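Local coordinates for MGS-MChE2 (Uncultured bacterium, PDB 5JD6), which probably hydrolyses carboxylic esters, as an esterase of the alpha/beta hydrolase superfamily recovered from a lagoon-sediment metagenome, at residues 84-89 / 107-112; 193-198 / 216-221; 68-73 / 101-106; 111-116 / 197-202. One frame throughout, in Å; residues are numbered along the deposited sequence.

How the contacts relate
Contacts 1, 4 and 2 lie side by side across one sheet, where strands 85-91, 108-113, 195-200 and 221-226 run parallel as neighbours. Contact 1 joins the first pair, contact 4 the middle pair and contact 2 the last; contacts 1 and 4 share Leu111 and Val112, contacts 4 and 2 share Ile197 and Ile198. Contact 3 sits off the sheet, between helices 66-80 and 92-103, its centre about 11 Å from that of contact 1 and about 20 Å from that of contact 4. Along the chain its segments alternate with those of contact 1, and contact 2 opens after both have closed. All lie in the alpha/beta hydrolase core, whose strand 85-91 leads to the probable nucleophile.

Contact 1: residues 84-89 / 107-112; sequences NVILLG and IVQALV
Leu88 has CG anti to the backbone N (chi1 171°), and its second torsion (chi2 48°) turns CD1 to Val112, which holds CG1 anti to its own N. CD1 of Leu88 meets CG1 of Val112 at 3.6 Å, the two side chains crossing obliquely. On the other face of the sheet CD1 of Leu87 touches CG2 of Val108 at 3.7 Å, here at about a right angle, while Leu87 CB packs on CD1 of Leu111. Thr101 of helix 92-103 covers Leu87 and Val108, whereas helix 238-252 covers Leu88 and Val112 with Phe241 and Leu245. These are adjacent parallel strands, joined by helix 92-103 in a beta-alpha-beta crossover, and the first leads into the probable nucleophile elbow at Ser91. Five backbone hydrogen bonds tie them, the straightest from Val112 N to Leu87 O (2.6 Å). A beta bulge shifts the register between Val85 and Ile86: Val85 O takes the N-H of Gln109, and Leu87 N binds Ala110 O. Beside the bulge the amide planes of Asn84 and Gln109 are turned 35° apart, and Asn84 ND2 rests 3.3 Å from Gln109 CB without a hydrogen bond between the two amides.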
loop_
_atom_site.group_PDB
_atom_site.type_symbol
_atom_site.label_atom_id
_atom_site.label_comp_id
_atom_site.label_asym_id
_atom_site.label_seq_id
_atom_site.Cartn_x
_atom_site.Cartn_y
_atom_site.Cartn_z
ATOM N N ASN A 84 1.525 16.630 3.731
ATOM C CA ASN A 84 1.174 15.742 2.631
ATOM C C ASN A 84 2.242 14.673 2.428
ATOM O O ASN A 84 3.427 14.916 2.658
ATOM C CB ASN A 84 0.970 16.536 1.338
ATOM C CG ASN A 84 2.255 17.157 0.826
ATOM O OD1 ASN A 84 3.130 17.536 1.604
ATOM N ND2 ASN A 84 2.374 17.263 -0.493
ATOM N N VAL A 85 1.817 13.486 2.011
ATOM C CA VAL A 85 2.742 12.388 1.750
ATOM C C VAL A 85 2.418 11.686 0.440
ATOM O O VAL A 85 1.394 11.956 -0.189
ATOM C CB VAL A 85 2.719 11.334 2.880
ATOM C CG1 VAL A 85 3.267 11.915 4.172
ATOM C CG2 VAL A 85 1.309 10.794 3.075
ATOM N N ILE A 86 3.302 10.783 0.033
ATOM C CA ILE A 86 3.036 9.905 -1.094
ATOM C C ILE A 86 2.734 8.504 -0.573
ATOM O O ILE A 86 3.544 7.914 0.142
ATOM C CB ILE A 86 4.222 9.854 -2.076
ATOM C CG1 ILE A 86 4.447 11.230 -2.704
ATOM C CG2 ILE A 86 3.976 8.813 -3.154
ATOM C CD1 ILE A 86 5.597 11.276 -3.687
ATOM N N LEU A 87 1.561 7.984 -0.919
ATOM C CA LEU A 87 1.151 6.659 -0.465
ATOM C C LEU A 87 1.430 5.580 -1.506
ATOM O O LEU A 87 0.998 5.678 -2.657
ATOM C CB LEU A 87 -0.335 6.647 -0.106
ATOM C CG LEU A 87 -0.758 7.426 1.138
ATOM C CD1 LEU A 87 -2.226 7.169 1.438
ATOM C CD2 LEU A 87 0.110 7.055 2.330
ATOM N N LEU A 88 2.153 4.549 -1.083
ATOM C CA LEU A 88 2.427 3.392 -1.923
ATOM C C LEU A 88 1.845 2.151 -1.257
ATOM O O LEU A 88 2.186 1.831 -0.118
ATOM C CB LEU A 88 3.934 3.243 -2.156
ATOM C CG LEU A 88 4.471 1.978 -2.832
ATOM C CD1 LEU A 88 3.696 1.642 -4.094
ATOM C CD2 LEU A 88 5.949 2.147 -3.146
ATOM N N GLY A 89 0.959 1.457 -1.964
ATOM C CA GLY A 89 0.257 0.330 -1.381
ATOM C C GLY A 89 0.220 -0.921 -2.236
ATOM O O GLY A 89 0.114 -0.853 -3.461
ATOM N N ILE A 107 -4.193 15.130 2.692
ATOM C CA ILE A 107 -2.957 14.666 3.309
ATOM C C ILE A 107 -2.142 13.817 2.332
ATOM O O ILE A 107 -1.008 13.431 2.621
ATOM C CB ILE A 107 -3.247 13.860 4.600
ATOM C CG1 ILE A 107 -2.178 14.134 5.660
ATOM C CG2 ILE A 107 -3.398 12.367 4.307
ATOM C CD1 ILE A 107 -2.199 15.552 6.188
ATOM N N VAL A 108 -2.719 13.544 1.164
ATOM C CA VAL A 108 -2.066 12.702 0.166
ATOM C C VAL A 108 -1.692 13.472 -1.099
ATOM O O VAL A 108 -2.561 13.951 -1.825
ATOM C CB VAL A 108 -2.958 11.515 -0.229
ATOM C CG1 VAL A 108 -2.264 10.660 -1.277
ATOM C CG2 VAL A 108 -3.310 10.690 0.999
ATOM N N GLN A 109 -0.393 13.576 -1.362
ATOM C CA GLN A 109 0.097 14.264 -2.552
ATOM C C GLN A 109 -0.096 13.408 -3.800
ATOM O O GLN A 109 -0.479 13.909 -4.858
ATOM C CB GLN A 109 1.575 14.630 -2.392
ATOM C CG GLN A 109 2.161 15.367 -3.586
ATOM C CD GLN A 109 3.609 15.764 -3.377
ATOM O OE1 GLN A 109 4.270 15.290 -2.452
ATOM N NE2 GLN A 109 4.111 16.641 -4.240
ATOM N N ALA A 110 0.174 12.114 -3.668
ATOM C CA ALA A 110 0.001 11.174 -4.769
ATOM C C ALA A 110 -0.246 9.769 -4.238
ATOM O O ALA A 110 0.120 9.449 -3.106
ATOM C CB ALA A 110 1.215 11.191 -5.684
ATOM N N LEU A 111 -0.863 8.933 -5.064
ATOM C CA LEU A 111 -1.191 7.569 -4.676
ATOM C C LEU A 111 -0.603 6.566 -5.660
ATOM O O LEU A 111 -0.906 6.607 -6.850
ATOM C CB LEU A 111 -2.709 7.395 -4.589
ATOM C CG LEU A 111 -3.247 5.984 -4.345
ATOM C CD1 LEU A 111 -2.731 5.432 -3.027
ATOM C CD2 LEU A 111 -4.767 5.987 -4.374
ATOM N N VAL A 112 0.244 5.669 -5.165
ATOM C CA VAL A 112 0.823 4.635 -6.014
ATOM C C VAL A 112 0.248 3.271 -5.652
ATOM O O VAL A 112 0.304 2.846 -4.498
ATOM C CB VAL A 112 2.356 4.596 -5.903
ATOM C CG1 VAL A 112 2.937 3.672 -6.964
ATOM C CG2 VAL A 112 2.933 5.998 -6.033
#

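Contact 2: residues 193-198 / 216-221; sequences TPTCII and RLLPDA
Thr195 gives its backbone N-H to Asp220 O (2.9 Å from N to O), the one hydrogen bond that crosses between 193-198 and 216-221. A CA-H...O contact from Ala221 CA to Thr195 O, 3.2 Å, follows on. The Thr195 hydroxyl turns back within its own segment: OG1 donates to Thr193 O at 3.0 Å, coming from above that carbonyl plane.

Apolar contacts collect on the side of the sheet that bears Thr195 and Ala221. Thr195 has OG1 beside the backbone N (chi1 -59°), which leaves CG2 anti to it; this methyl meets Leu218 CD1 at 3.7 Å, the two side chains crossing at about a right angle, and Thr195 CB packs on Ala221 CB. Farther along, Ile197 CD1 reaches the same Ala221 CB at 4.0 Å. Leu218 is the first residue to leave helix 208-217, the connection of a beta-alpha-beta unit, and from there the chain runs through Pro219 and Asp220 into strand 221-226, parallel to 195-200 and last in the sheet. A valine in place of Thr195 would probably leave Thr193 O without its hydroxyl partner and loosen the link between the two residues.

Charge enters through Asp220. Its OD2 lies 3.6 Å from Pro194 CA and almost as near the ring carbon CG, while OD1 forms a salt bridge with Arg252 of helix 238-252.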
loop_
_atom_site.group_PDB
_atom_site.type_symbol
_atom_site.label_atom_id
_atom_site.label_comp_id
_atom_site.label_asym_id
_atom_site.label_seq_id
_atom_site.Cartn_x
_atom_site.Cartn_y
_atom_site.Cartn_z
ATOM N N THR A 193 -6.897 12.821 -6.596
ATOM C CA THR A 193 -5.456 12.697 -6.394
ATOM C C THR A 193 -4.771 11.945 -7.531
ATOM O O THR A 193 -5.276 10.923 -7.996
ATOM C CB THR A 193 -5.135 11.983 -5.067
ATOM O OG1 THR A 193 -5.394 10.581 -5.199
ATOM C CG2 THR A 193 -5.975 12.552 -3.933
ATOM N N PRO A 194 -3.622 12.467 -7.992
ATOM C CA PRO A 194 -2.808 11.828 -9.031
ATOM C C PRO A 194 -2.414 10.412 -8.633
ATOM O O PRO A 194 -1.814 10.212 -7.578
ATOM C CB PRO A 194 -1.577 12.736 -9.123
ATOM C CG PRO A 194 -2.050 14.059 -8.626
ATOM C CD PRO A 194 -3.041 13.746 -7.547
ATOM N N THR A 195 -2.751 9.437 -9.471
ATOM C CA THR A 195 -2.542 8.041 -9.119
ATOM C C THR A 195 -1.687 7.300 -10.140
ATOM O O THR A 195 -1.928 7.372 -11.344
ATOM C CB THR A 195 -3.884 7.304 -8.962
ATOM O OG1 THR A 195 -4.665 7.949 -7.947
ATOM C CG2 THR A 195 -3.656 5.852 -8.570
ATOM N N CYS A 196 -0.680 6.589 -9.644
ATOM C CA CYS A 196 0.156 5.752 -10.491
ATOM C C CYS A 196 -0.185 4.287 -10.261
ATOM O O CYS A 196 -0.096 3.788 -9.139
ATOM C CB CYS A 196 1.638 6.004 -10.212
ATOM S SG CYS A 196 2.763 5.097 -11.294
ATOM N N ILE A 197 -0.584 3.600 -11.324
ATOM C CA ILE A 197 -0.932 2.191 -11.219
ATOM C C ILE A 197 0.074 1.333 -11.976
ATOM O O ILE A 197 0.114 1.346 -13.205
ATOM C CB ILE A 197 -2.347 1.919 -11.759
ATOM C CG1 ILE A 197 -3.322 2.985 -11.259
ATOM C CG2 ILE A 197 -2.811 0.532 -11.351
ATOM C CD1 ILE A 197 -4.680 2.922 -11.922
ATOM N N ILE A 198 0.891 0.599 -11.229
ATOM C CA ILE A 198 1.871 -0.310 -11.812
ATOM C C ILE A 198 1.432 -1.746 -11.554
ATOM O O ILE A 198 1.083 -2.096 -10.432
ATOM C CB ILE A 198 3.277 -0.071 -11.232
ATOM C CG1 ILE A 198 3.681 1.394 -11.411
ATOM C CG2 ILE A 198 4.290 -0.992 -11.894
ATOM C CD1 ILE A 198 5.013 1.745 -10.792
ATOM N N ARG A 216 -9.985 3.050 -15.392
ATOM C CA ARG A 216 -11.266 3.532 -15.905
ATOM C C ARG A 216 -11.915 4.547 -14.971
ATOM O O ARG A 216 -12.228 5.667 -15.372
ATOM C CB ARG A 216 -12.237 2.366 -16.125
ATOM C CG ARG A 216 -11.994 1.559 -17.387
ATOM C CD ARG A 216 -13.198 0.688 -17.732
ATOM N NE ARG A 216 -13.562 -0.231 -16.654
ATOM C CZ ARG A 216 -14.652 -0.109 -15.902
ATOM N NH1 ARG A 216 -15.494 0.895 -16.105
ATOM N NH2 ARG A 216 -14.904 -0.994 -14.945
ATOM N N LEU A 217 -12.111 4.140 -13.722
ATOM C CA LEU A 217 -12.892 4.919 -12.771
ATOM C C LEU A 217 -12.151 6.152 -12.255
ATOM O O LEU A 217 -12.722 7.239 -12.196
ATOM C CB LEU A 217 -13.316 4.027 -11.603
ATOM C CG LEU A 217 -14.083 2.770 -12.020
ATOM C CD1 LEU A 217 -14.341 1.857 -10.831
ATOM C CD2 LEU A 217 -15.389 3.142 -12.704
ATOM N N LEU A 218 -10.884 5.985 -11.886
ATOM C CA LEU A 218 -10.086 7.103 -11.386
ATOM C C LEU A 218 -9.929 8.195 -12.440
ATOM O O LEU A 218 -9.525 7.920 -13.571
ATOM C CB LEU A 218 -8.710 6.620 -10.924
ATOM C CG LEU A 218 -8.654 5.901 -9.575
ATOM C CD1 LEU A 218 -7.261 5.350 -9.323
ATOM C CD2 LEU A 218 -9.069 6.842 -8.454
ATOM N N PRO A 219 -10.250 9.443 -12.068
ATOM C CA PRO A 219 -10.187 10.585 -12.989
ATOM C C PRO A 219 -8.764 10.916 -13.434
ATOM O O PRO A 219 -8.536 11.159 -14.618
ATOM C CB PRO A 219 -10.782 11.733 -12.165
ATOM C CG PRO A 219 -10.566 11.335 -10.747
ATOM C CD PRO A 219 -10.700 9.841 -10.723
ATOM N N ASP A 220 -7.823 10.921 -12.496
ATOM C CA ASP A 220 -6.439 11.262 -12.807
ATOM C C ASP A 220 -5.497 10.124 -12.425
ATOM O O ASP A 220 -4.920 10.123 -11.338
ATOM C CB ASP A 220 -6.034 12.551 -12.088
ATOM C CG ASP A 220 -4.651 13.032 -12.483
ATOM O OD1 ASP A 220 -4.168 12.641 -13.567
ATOM O OD2 ASP A 220 -4.047 13.804 -11.709
ATOM N N ALA A 221 -5.344 9.160 -13.327
ATOM C CA ALA A 221 -4.509 7.995 -13.059
ATOM C C ALA A 221 -3.736 7.541 -14.295
ATOM O O ALA A 221 -4.213 7.668 -15.422
ATOM C CB ALA A 221 -5.359 6.852 -12.525
#

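Contact 3: residues 68-73 / 101-106; sequences TFARYL and TKMFPE
Ala70 and Met103 are the nearest pair of CA atoms, 8.2 Å apart where helix 66-80 passes the C-terminal end of helix 92-103. Both helices belong to the alpha/beta hydrolase fold and pack together beside its central sheet; strand 85-91 lies between them in the chain. Side chains make most of the contact, with no hydrogen bond across. Met103 CB points toward the opposite helix, its SD meets Ala70 CB at 4.1 Å, and the bend at chi3 (66°) puts the terminal CE 3.6 Å from Arg71 NH1. The methyl thus touches both NH1 and CG of Arg71. Leu99, a turn earlier on helix 92-103, also packs on Ala70. Phe104, the first residue to leave that helix, comes in with its ring: Arg71 CG meets the ring at its edge, near its plane, 4.1 Å from CZ, and the guanidinium plane stands 88° to the ring. The backbone O of Ala70 approaches CE2 of the same ring. Lys74, one turn on from Ala70, makes a cation-pi contact with this phenyl group. Within its own segment Phe104 is packed by Met103, whose CB sits over the centre of one ring face, 3.6 Å above the plane.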
loop_
_atom_site.group_PDB
_atom_site.type_symbol
_atom_site.label_atom_id
_atom_site.label_comp_id
_atom_site.label_asym_id
_atom_site.label_seq_id
_atom_site.Cartn_x
_atom_site.Cartn_y
_atom_site.Cartn_z
ATOM N N THR A 68 -10.400 1.362 10.125
ATOM C CA THR A 68 -9.534 1.545 11.286
ATOM C C THR A 68 -8.070 1.678 10.874
ATOM O O THR A 68 -7.346 2.538 11.379
ATOM C CB THR A 68 -9.674 0.376 12.278
ATOM O OG1 THR A 68 -10.984 0.398 12.861
ATOM C CG2 THR A 68 -8.638 0.483 13.384
ATOM N N PHE A 69 -7.641 0.823 9.951
ATOM C CA PHE A 69 -6.267 0.850 9.464
ATOM C C PHE A 69 -5.974 2.163 8.745
ATOM O O PHE A 69 -4.884 2.721 8.871
ATOM C CB PHE A 69 -6.006 -0.335 8.535
ATOM C CG PHE A 69 -6.277 -1.673 9.165
ATOM C CD1 PHE A 69 -6.015 -1.885 10.509
ATOM C CD2 PHE A 69 -6.801 -2.714 8.416
ATOM C CE1 PHE A 69 -6.265 -3.114 11.093
ATOM C CE2 PHE A 69 -7.055 -3.944 8.995
ATOM C CZ PHE A 69 -6.786 -4.144 10.336
ATOM N N ALA A 70 -6.958 2.652 7.998
ATOM C CA ALA A 70 -6.833 3.924 7.293
ATOM C C ALA A 70 -6.655 5.079 8.275
ATOM O O ALA A 70 -5.810 5.950 8.073
ATOM C CB ALA A 70 -8.047 4.165 6.409
ATOM N N ARG A 71 -7.456 5.079 9.336
ATOM C CA ARG A 71 -7.354 6.107 10.367
ATOM C C ARG A 71 -6.046 5.980 11.145
ATOM O O ARG A 71 -5.506 6.973 11.633
ATOM C CB ARG A 71 -8.551 6.038 11.320
ATOM C CG ARG A 71 -9.834 6.615 10.736
ATOM C CD ARG A 71 -10.950 6.663 11.769
ATOM N NE ARG A 71 -11.483 5.337 12.063
ATOM C CZ ARG A 71 -12.483 4.771 11.394
ATOM N NH1 ARG A 71 -13.061 5.417 10.389
ATOM N NH2 ARG A 71 -12.904 3.559 11.727
ATOM N N TYR A 72 -5.540 4.756 11.258
ATOM C CA TYR A 72 -4.250 4.523 11.893
ATOM C C TYR A 72 -3.144 5.152 11.055
ATOM O O TYR A 72 -2.209 5.748 11.591
ATOM C CB TYR A 72 -3.996 3.025 12.076
ATOM C CG TYR A 72 -2.727 2.698 12.836
ATOM C CD1 TYR A 72 -2.752 2.503 14.212
ATOM C CD2 TYR A 72 -1.509 2.578 12.178
ATOM C CE1 TYR A 72 -1.598 2.199 14.912
ATOM C CE2 TYR A 72 -0.349 2.276 12.871
ATOM C CZ TYR A 72 -0.399 2.087 14.236
ATOM O OH TYR A 72 0.751 1.787 14.929
ATOM N N LEU A 73 -3.257 5.006 9.739
ATOM C CA LEU A 73 -2.309 5.611 8.813
ATOM C C LEU A 73 -2.334 7.128 8.944
ATOM O O LEU A 73 -1.288 7.777 8.981
ATOM C CB LEU A 73 -2.621 5.200 7.372
ATOM C CG LEU A 73 -1.889 6.003 6.294
ATOM C CD1 LEU A 73 -0.388 5.771 6.375
ATOM C CD2 LEU A 73 -2.417 5.669 4.910
ATOM N N THR A 101 -6.905 7.872 1.065
ATOM C CA THR A 101 -6.959 8.958 0.091
ATOM C C THR A 101 -8.392 9.456 -0.088
ATOM O O THR A 101 -8.622 10.630 -0.377
ATOM C CB THR A 101 -6.400 8.523 -1.277
ATOM O OG1 THR A 101 -7.075 7.340 -1.715
ATOM C CG2 THR A 101 -4.914 8.233 -1.179
ATOM N N LYS A 102 -9.352 8.553 0.083
ATOM C CA LYS A 102 -10.763 8.909 0.020
ATOM C C LYS A 102 -11.186 9.706 1.252
ATOM O O LYS A 102 -11.871 10.724 1.143
ATOM C CB LYS A 102 -11.628 7.654 -0.109
ATOM C CG LYS A 102 -13.106 7.895 0.136
ATOM C CD LYS A 102 -13.842 6.590 0.388
ATOM C CE LYS A 102 -15.174 6.835 1.077
ATOM N NZ LYS A 102 -15.680 5.612 1.761
ATOM N N MET A 103 -10.770 9.234 2.423
ATOM C CA MET A 103 -11.138 9.870 3.683
ATOM C C MET A 103 -10.350 11.152 3.931
ATOM O O MET A 103 -10.899 12.141 4.412
ATOM C CB MET A 103 -10.932 8.899 4.847
ATOM C CG MET A 103 -11.793 7.648 4.767
ATOM S SD MET A 103 -11.446 6.467 6.087
ATOM C CE MET A 103 -11.994 7.390 7.521
ATOM N N PHE A 104 -9.061 11.131 3.601
ATOM C CA PHE A 104 -8.192 12.275 3.863
ATOM C C PHE A 104 -7.351 12.645 2.643
ATOM O O PHE A 104 -6.140 12.423 2.631
ATOM C CB PHE A 104 -7.280 11.978 5.056
ATOM C CG PHE A 104 -7.940 11.162 6.132
ATOM C CD1 PHE A 104 -8.874 11.734 6.980
ATOM C CD2 PHE A 104 -7.629 9.821 6.291
ATOM C CE1 PHE A 104 -9.487 10.984 7.968
ATOM C CE2 PHE A 104 -8.237 9.066 7.278
ATOM C CZ PHE A 104 -9.167 9.648 8.117
ATOM N N PRO A 105 -7.990 13.228 1.616
ATOM C CA PRO A 105 -7.307 13.565 0.361
ATOM C C PRO A 105 -6.295 14.697 0.511
ATOM O O PRO A 105 -5.309 14.743 -0.224
ATOM C CB PRO A 105 -8.457 13.987 -0.557
ATOM C CG PRO A 105 -9.504 14.496 0.371
ATOM C CD PRO A 105 -9.405 13.639 1.602
ATOM N N GLU A 106 -6.538 15.595 1.461
ATOM C CA GLU A 106 -5.679 16.756 1.665
ATOM C C GLU A 106 -4.324 16.379 2.259
ATOM O O GLU A 106 -3.414 17.206 2.321
ATOM C CB GLU A 106 -6.372 17.781 2.571
ATOM C CG GLU A 106 -6.933 17.205 3.865
ATOM C CD GLU A 106 -8.316 16.602 3.690
ATOM O OE1 GLU A 106 -9.026 17.000 2.742
ATOM O OE2 GLU A 106 -8.691 15.726 4.499
#

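Contact 4: residues 111-116 / 197-202; sequences LVITGS and IIWGKN
Ile113 O accepts the N-H of Ile198 at 2.9 Å between N and O. Ile197 CA adds a CA-H...O contact to the same oxygen. Ile198 O has a more crowded neighbourhood: Thr114 CB is 3.1 Å away, and Thr114 OG1 gives it a weak hydrogen bond of like length. With OG1 anti to the backbone N (chi1 167°), the threonine hydroxyl faces this carbonyl. Thr114 O is taken by Asn90 ND2, and Thr114 N probably bonds to Gly89 O on strand 85-91. Ile113 N bonds to Cys196 O on strand 195-200.

Trp199 lies against the turn that follows strand 108-113. Gly115 N sits 3.4 Å above one face of its ring, offset toward the rim, and Gly115 CA makes a CH-pi contact over the six-membered ring, 3.7 Å from its centroid. Ile113 CG2 meets the ring at its edge, 3.9 Å from CZ3, the two side chains running side by side in the same direction. Trp199 NE1 donates to Thr206 O, which helps fix the rotation of the ring. An alanine in place of Trp199 would probably uncover the Gly115 backbone, strip Ile113 CG2 of its ring contact and leave Thr206 O without its indole donor.

In the alpha/beta hydrolase fold the loops at the C-terminal ends of the parallel strands carry the active site; here the probable triad acid, Asp203, follows strand 195-200, and Trp199 touches the probable Ser91-His231-Asp203 triad.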
loop_
_atom_site.group_PDB
_atom_site.type_symbol
_atom_site.label_atom_id
_atom_site.label_comp_id
_atom_site.label_asym_id
_atom_site.label_seq_id
_atom_site.Cartn_x
_atom_site.Cartn_y
_atom_site.Cartn_z
ATOM N N LEU A 111 -0.863 8.933 -5.064
ATOM C CA LEU A 111 -1.191 7.569 -4.676
ATOM C C LEU A 111 -0.603 6.566 -5.660
ATOM O O LEU A 111 -0.906 6.607 -6.850
ATOM C CB LEU A 111 -2.709 7.395 -4.589
ATOM C CG LEU A 111 -3.247 5.984 -4.345
ATOM C CD1 LEU A 111 -2.731 5.432 -3.027
ATOM C CD2 LEU A 111 -4.767 5.987 -4.374
ATOM N N VAL A 112 0.244 5.669 -5.165
ATOM C CA VAL A 112 0.823 4.635 -6.014
ATOM C C VAL A 112 0.248 3.271 -5.652
ATOM O O VAL A 112 0.304 2.846 -4.498
ATOM C CB VAL A 112 2.356 4.596 -5.903
ATOM C CG1 VAL A 112 2.937 3.672 -6.964
ATOM C CG2 VAL A 112 2.933 5.998 -6.033
ATOM N N ILE A 113 -0.307 2.593 -6.650
ATOM C CA ILE A 113 -1.010 1.336 -6.431
ATOM C C ILE A 113 -0.426 0.222 -7.286
ATOM O O ILE A 113 -0.114 0.422 -8.463
ATOM C CB ILE A 113 -2.510 1.488 -6.736
ATOM C CG1 ILE A 113 -3.180 2.319 -5.649
ATOM C CG2 ILE A 113 -3.196 0.135 -6.841
ATOM C CD1 ILE A 113 -4.579 2.722 -6.004
ATOM N N THR A 114 -0.274 -0.951 -6.683
ATOM C CA THR A 114 0.256 -2.103 -7.391
ATOM C C THR A 114 -0.211 -3.421 -6.781
ATOM O O THR A 114 0.017 -3.685 -5.601
ATOM C CB THR A 114 1.802 -2.059 -7.439
ATOM O OG1 THR A 114 2.313 -3.328 -7.870
ATOM C CG2 THR A 114 2.391 -1.672 -6.094
ATOM N N GLY A 115 -0.875 -4.236 -7.598
ATOM C CA GLY A 115 -1.438 -5.499 -7.156
ATOM C C GLY A 115 -2.257 -5.355 -5.888
ATOM O O GLY A 115 -2.037 -6.074 -4.918
ATOM N N SER A 116 -3.196 -4.416 -5.887
ATOM C CA SER A 116 -3.951 -4.124 -4.675
ATOM C C SER A 116 -5.405 -4.557 -4.782
ATOM O O SER A 116 -5.971 -4.616 -5.873
ATOM C CB SER A 116 -3.881 -2.631 -4.348
ATOM O OG SER A 116 -4.866 -1.906 -5.061
ATOM N N ILE A 197 -0.584 3.600 -11.324
ATOM C CA ILE A 197 -0.932 2.191 -11.219
ATOM C C ILE A 197 0.074 1.333 -11.976
ATOM O O ILE A 197 0.114 1.346 -13.205
ATOM C CB ILE A 197 -2.347 1.919 -11.759
ATOM C CG1 ILE A 197 -3.322 2.985 -11.259
ATOM C CG2 ILE A 197 -2.811 0.532 -11.351
ATOM C CD1 ILE A 197 -4.680 2.922 -11.922
ATOM N N ILE A 198 0.891 0.599 -11.229
ATOM C CA ILE A 198 1.871 -0.310 -11.812
ATOM C C ILE A 198 1.432 -1.746 -11.554
ATOM O O ILE A 198 1.083 -2.096 -10.432
ATOM C CB ILE A 198 3.277 -0.071 -11.232
ATOM C CG1 ILE A 198 3.681 1.394 -11.411
ATOM C CG2 ILE A 198 4.290 -0.992 -11.894
ATOM C CD1 ILE A 198 5.013 1.745 -10.792
ATOM N N TRP A 199 1.440 -2.581 -12.585
ATOM C CA TRP A 199 0.846 -3.906 -12.452
ATOM C C TRP A 199 1.621 -4.986 -13.197
ATOM O O TRP A 199 2.172 -4.741 -14.269
ATOM C CB TRP A 199 -0.598 -3.871 -12.953
ATOM C CG TRP A 199 -1.562 -4.662 -12.126
ATOM C CD1 TRP A 199 -1.856 -5.989 -12.252
ATOM C CD2 TRP A 199 -2.373 -4.170 -11.054
ATOM N NE1 TRP A 199 -2.797 -6.354 -11.320
ATOM C CE2 TRP A 199 -3.133 -5.256 -10.573
ATOM C CE3 TRP A 199 -2.532 -2.917 -10.454
ATOM C CZ2 TRP A 199 -4.035 -5.126 -9.519
ATOM C CZ3 TRP A 199 -3.427 -2.790 -9.407
ATOM C CH2 TRP A 199 -4.167 -3.889 -8.950
ATOM N N GLY A 200 1.657 -6.183 -12.621
ATOM C CA GLY A 200 2.195 -7.336 -13.318
ATOM C C GLY A 200 1.232 -7.749 -14.414
ATOM O O GLY A 200 0.022 -7.802 -14.190
ATOM N N LYS A 201 1.762 -8.042 -15.597
ATOM C CA LYS A 201 0.924 -8.348 -16.754
ATOM C C LYS A 201 0.245 -9.714 -16.651
ATOM O O LYS A 201 -0.692 -10.003 -17.396
ATOM C CB LYS A 201 1.745 -8.273 -18.043
ATOM C CG LYS A 201 1.377 -7.096 -18.931
ATOM C CD LYS A 201 0.116 -7.380 -19.734
ATOM C CE LYS A 201 -0.176 -6.267 -20.735
ATOM N NZ LYS A 201 1.051 -5.774 -21.421
ATOM N N ASN A 202 0.711 -10.549 -15.727
ATOM C CA ASN A 202 0.067 -11.834 -15.477
ATOM C C ASN A 202 -0.157 -12.070 -13.985
ATOM O O ASN A 202 0.330 -13.049 -13.416
ATOM C CB ASN A 202 0.886 -12.979 -16.082
ATOM C CG ASN A 202 2.348 -12.926 -15.691
ATOM O OD1 ASN A 202 3.160 -12.308 -16.376
ATOM N ND2 ASN A 202 2.692 -13.582 -14.588
#